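Local coordinates for trehalose monomycolate transport factor A (Mycolicibacterium smegmatis MC2 155, PDB 6T84), which is required for MmpL3-dependent transport of trehalose monomycolate to the mycobacterial cell wall, and for growth and cell elongation, at residues T72-R78 / N147-M153. Numbering follows the deposited sequence. Where two conformers were deposited one is given.
Sequences TVIALHR and NWTLVAM. With SO4 (sulfate ion), chain C.
Paired backbone bonds join T72 to M153, I74 to V151 and L76 to T149, which defines 72-77 and 148-153 as antiparallel neighbours; their axes run at 162°. The shortest of the six is L76 N to T149 O, 2.7 Å. Beyond the strand end a further bond, R78 N to N147 O (2.8 Å), is nearly straight at hydrogen, although the donor sits well above the carbonyl plane.

Aromatic contact is concentrated at the non-hydrogen-bonded pair H77–W148. With CG of W148 beside its own backbone N (chi1 -66°), the indole leans across to the other strand, and CB of H77 stands over its six-membered ring, 4.0 Å from the centroid. The imidazole then presents its edge to that face, a T-shaped pair with planes at 78°. E60 takes H77 ND1 from the adjoining strand.

Both strands are central in the long antiparallel sheet of this N-terminal domain, probably cytoplasmic, whose fold is described as atypical. Strand 60-67 flanks one and strand 141-144 the other, while helix 159-175 packs on the face bearing I74, T149 and V151.

Apolar contacts follow the two faces. L150 CD2 bridges A75 CB (3.6 Å) and V73 CG1 (4.0 Å); on the opposite face M153, in one of its two conformers and bent at its last torsion, brings CE to 3.6 Å from I74 CD1.

Polar side chains meet near R78. In one of its two conformers, NH1 makes only a weak bond to T149 OG1, whereas NH2 reaches L176 O; T149 OG1 also pairs with N173. A sulfate, probably from the crystallisation liquor, accepts from N147 ND2 and W148 NE1, and one water links R78 O with N147 OD1.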
ATOM      1  N   THR A  72      -8.788   3.952  -1.202  1.00 15.72           N
ATOM      2  CA  THR A  72      -7.900   4.929  -0.591  1.00 15.28           C
ATOM      3  C   THR A  72      -6.542   4.237  -0.465  1.00 13.99           C
ATOM      4  O   THR A  72      -6.474   3.101   0.002  1.00 15.44           O
ATOM      5  CB  THR A  72      -8.419   5.328   0.798  1.00 15.77           C
ATOM      6  OG1 THR A  72      -9.675   6.051   0.652  1.00 16.69           O
ATOM      7  CG2 THR A  72      -7.418   6.206   1.599  1.00 16.11           C
ATOM      8  N   VAL A  73      -5.493   4.869  -0.951  1.00 13.59           N
ATOM      9  CA  VAL A  73      -4.150   4.294  -0.992  1.00 13.66           C
ATOM     10  C   VAL A  73      -3.228   5.093  -0.091  1.00 13.30           C
ATOM     11  O   VAL A  73      -3.262   6.330  -0.087  1.00 13.56           O
ATOM     12  CB  VAL A  73      -3.612   4.289  -2.439  1.00 15.64           C
ATOM     13  CG1 VAL A  73      -2.209   3.714  -2.473  1.00 16.69           C
ATOM     14  CG2 VAL A  73      -4.557   3.461  -3.322  1.00 16.95           C
ATOM     15  N   ILE A  74      -2.342   4.392   0.614  1.00 12.75           N
ATOM     16  CA  ILE A  74      -1.250   5.006   1.362  1.00 12.95           C
ATOM     17  C   ILE A  74       0.037   4.457   0.776  1.00 12.82           C
ATOM     18  O   ILE A  74       0.203   3.227   0.698  1.00 13.39           O
ATOM     19  CB  ILE A  74      -1.356   4.644   2.859  1.00 13.43           C
ATOM     20  CG1 ILE A  74      -2.675   5.154   3.437  1.00 14.97           C
ATOM     21  CG2 ILE A  74      -0.137   5.180   3.643  1.00 14.03           C
ATOM     22  CD1 ILE A  74      -2.919   4.625   4.918  1.00 17.69           C
ATOM     23  N   ALA A  75       0.916   5.358   0.289  1.00 12.79           N
ATOM     24  CA  ALA A  75       2.200   4.970  -0.307  1.00 13.55           C
ATOM     25  C   ALA A  75       3.329   5.514   0.549  1.00 13.90           C
ATOM     26  O   ALA A  75       3.383   6.723   0.790  1.00 14.70           O
ATOM     27  CB  ALA A  75       2.360   5.539  -1.713  1.00 15.15           C
ATOM     28  N   LEU A  76       4.236   4.635   0.992  1.00 13.84           N
ATOM     29  CA  LEU A  76       5.351   5.013   1.855  1.00 14.66           C
ATOM     30  C   LEU A  76       6.681   4.796   1.142  1.00 15.61           C
ATOM     31  O   LEU A  76       6.921   3.727   0.577  1.00 16.15           O
ATOM     32  CB  LEU A  76       5.325   4.186   3.136  1.00 15.94           C
ATOM     33  CG  LEU A  76       6.495   4.376   4.129  1.00 16.70           C
ATOM     34  CD1 LEU A  76       6.495   5.794   4.703  1.00 18.19           C
ATOM     35  CD2 LEU A  76       6.416   3.321   5.318  1.00 17.34           C
ATOM     36  N   HIS A  77       7.533   5.813   1.145  1.00 16.71           N
ATOM     37  CA  HIS A  77       8.802   5.671   0.438  1.00 18.07           C
ATOM     38  C   HIS A  77       9.767   4.718   1.138  1.00 19.67           C
ATOM     39  O   HIS A  77       9.915   4.746   2.359  1.00 19.39           O
ATOM     40  CB  HIS A  77       9.467   7.046   0.309  1.00 19.56           C
ATOM     41  CG  HIS A  77      10.673   7.025  -0.569  1.00 22.56           C
ATOM     42  ND1 HIS A  77      11.971   7.092  -0.081  1.00 24.23           N
ATOM     43  CD2 HIS A  77      10.779   6.989  -1.922  1.00 23.22           C
ATOM     44  CE1 HIS A  77      12.816   7.068  -1.098  1.00 24.64           C
ATOM     45  NE2 HIS A  77      12.123   7.007  -2.225  1.00 24.17           N
ATOM     46  N   ARG A  78      10.432   3.867   0.349  0.79 20.17           N
ATOM     47  CA  ARG A  78      11.405   2.897   0.876  0.79 21.89           C
ATOM     48  C   ARG A  78      12.807   3.490   0.846  0.79 26.00           C
ATOM     49  O   ARG A  78      13.217   4.163  -0.121  0.79 25.86           O
ATOM     50  CB  ARG A  78      11.480   1.661  -0.008  0.79 21.31           C
ATOM     51  CG  ARG A  78      10.234   0.812  -0.111  0.79 23.53           C
ATOM     52  CD  ARG A  78      10.445  -0.270  -1.190  0.79 27.44           C
ATOM     53  NE  ARG A  78      11.547  -1.164  -0.820  0.79 35.72           N
ATOM     54  CZ  ARG A  78      11.367  -2.222  -0.045  0.79 55.41           C
ATOM     55  NH1 ARG A  78      10.137  -2.494   0.392  0.79 40.62           N
ATOM     56  NH2 ARG A  78      12.391  -2.996   0.288  0.79 52.26           N
ATOM     57  N   ASN A 147      10.579   1.589  -5.090  1.00 21.39           N
ATOM     58  CA  ASN A 147      10.911   2.534  -4.044  1.00 20.57           C
ATOM     59  C   ASN A 147       9.755   2.883  -3.122  1.00 19.25           C
ATOM     60  O   ASN A 147       9.842   3.882  -2.381  1.00 19.09           O
ATOM     61  CB  ASN A 147      11.416   3.803  -4.745  1.00 22.65           C
ATOM     62  CG  ASN A 147      12.700   3.557  -5.478  1.00 25.16           C
ATOM     63  OD1 ASN A 147      13.672   3.194  -4.850  1.00 27.21           O
ATOM     64  ND2 ASN A 147      12.704   3.761  -6.807  1.00 26.38           N
ATOM     65  N   TRP A 148       8.687   2.074  -3.139  1.00 18.16           N
ATOM     66  CA  TRP A 148       7.486   2.404  -2.380  1.00 17.44           C
ATOM     67  C   TRP A 148       6.839   1.128  -1.847  1.00 16.77           C
ATOM     68  O   TRP A 148       6.909   0.086  -2.495  1.00 17.95           O
ATOM     69  CB  TRP A 148       6.476   3.059  -3.315  1.00 17.35           C
ATOM     70  CG  TRP A 148       6.955   4.379  -3.805  1.00 18.52           C
ATOM     71  CD1 TRP A 148       7.705   4.592  -4.917  1.00 19.61           C
ATOM     72  CD2 TRP A 148       6.816   5.628  -3.147  1.00 18.72           C
ATOM     73  NE1 TRP A 148       8.022   5.909  -5.014  1.00 19.95           N
ATOM     74  CE2 TRP A 148       7.483   6.588  -3.951  1.00 19.80           C
ATOM     75  CE3 TRP A 148       6.202   6.040  -1.961  1.00 19.28           C
ATOM     76  CZ2 TRP A 148       7.557   7.948  -3.606  1.00 21.46           C
ATOM     77  CZ3 TRP A 148       6.220   7.384  -1.627  1.00 19.62           C
ATOM     78  CH2 TRP A 148       6.910   8.333  -2.450  1.00 21.16           C
ATOM     79  N   THR A 149       6.209   1.221  -0.696  1.00 15.86           N
ATOM     80  CA  THR A 149       5.364   0.149  -0.162  1.00 14.73           C
ATOM     81  C   THR A 149       4.005   0.810   0.024  1.00 13.40           C
ATOM     82  O   THR A 149       3.918   1.941   0.545  1.00 13.91           O
ATOM     83  CB  THR A 149       5.901  -0.320   1.210  1.00 16.22           C
ATOM     84  OG1 THR A 149       7.246  -0.837   1.048  1.00 17.96           O
ATOM     85  CG2 THR A 149       5.024  -1.415   1.858  1.00 16.41           C
ATOM     86  N   LEU A 150       2.932   0.098  -0.389  1.00 13.36           N
ATOM     87  CA  LEU A 150       1.588   0.665  -0.482  1.00 13.19           C
ATOM     88  C   LEU A 150       0.544  -0.235   0.160  1.00 12.62           C
ATOM     89  O   LEU A 150       0.670  -1.475   0.175  1.00 13.09           O
ATOM     90  CB  LEU A 150       1.196   0.858  -1.957  1.00 15.05           C
ATOM     91  CG  LEU A 150       2.159   1.776  -2.765  1.00 15.57           C
ATOM     92  CD1 LEU A 150       3.175   0.896  -3.523  1.00 16.46           C
ATOM     93  CD2 LEU A 150       1.396   2.653  -3.716  1.00 15.68           C
ATOM     94  N   VAL A 151      -0.500   0.407   0.668  0.62 12.26           N
ATOM     95  CA  VAL A 151      -1.684  -0.273   1.181  0.62 12.65           C
ATOM     96  C   VAL A 151      -2.916   0.360   0.536  0.62 12.92           C
ATOM     97  O   VAL A 151      -3.052   1.590   0.517  0.62 14.44           O
ATOM     98  CB  VAL A 151      -1.766  -0.161   2.719  0.62 13.39           C
ATOM     99  CG1 VAL A 151      -3.165  -0.671   3.234  0.62 14.44           C
ATOM    100  CG2 VAL A 151      -0.533  -0.840   3.419  0.62 14.14           C
ATOM    101  N   ALA A 152      -3.831  -0.480   0.038  1.00 12.68           N
ATOM    102  CA  ALA A 152      -5.099  -0.029  -0.500  1.00 13.98           C
ATOM    103  C   ALA A 152      -6.209  -0.478   0.433  1.00 14.79           C
ATOM    104  O   ALA A 152      -6.231  -1.642   0.883  1.00 14.65           O
ATOM    105  CB  ALA A 152      -5.342  -0.558  -1.915  1.00 15.43           C
ATOM    106  N   MET A 153      -7.113   0.433   0.766  0.54 15.21           N
ATOM    107  CA  MET A 153      -8.280   0.148   1.591  0.54 15.53           C
ATOM    108  C   MET A 153      -9.530   0.722   0.948  0.54 16.34           C
ATOM    109  O   MET A 153      -9.452   1.554   0.035  0.54 15.79           O
ATOM    110  CB  MET A 153      -8.085   0.744   3.002  0.54 16.41           C
ATOM    111  CG  MET A 153      -8.054   2.265   3.093  0.54 16.07           C
ATOM    112  SD  MET A 153      -7.674   2.919   4.749  0.54 17.74           S
ATOM    113  CE  MET A 153      -5.919   2.728   4.725  0.54 18.73           C
TER
HETATM  114  S   SO4 C 302      10.286   6.333  -8.119  0.73 29.62           S
HETATM  115  O1  SO4 C 302      10.518   4.880  -8.051  0.73 30.91           O
HETATM  116  O2  SO4 C 302      11.454   6.971  -8.734  0.73 53.97           O
HETATM  117  O3  SO4 C 302       9.102   6.620  -8.932  0.73 31.93           O
HETATM  118  O4  SO4 C 302      10.160   6.963  -6.853  0.73 26.56           O
HETATM  119  O   HOH W   1      14.633   4.148  -2.505  1.00 28.01           O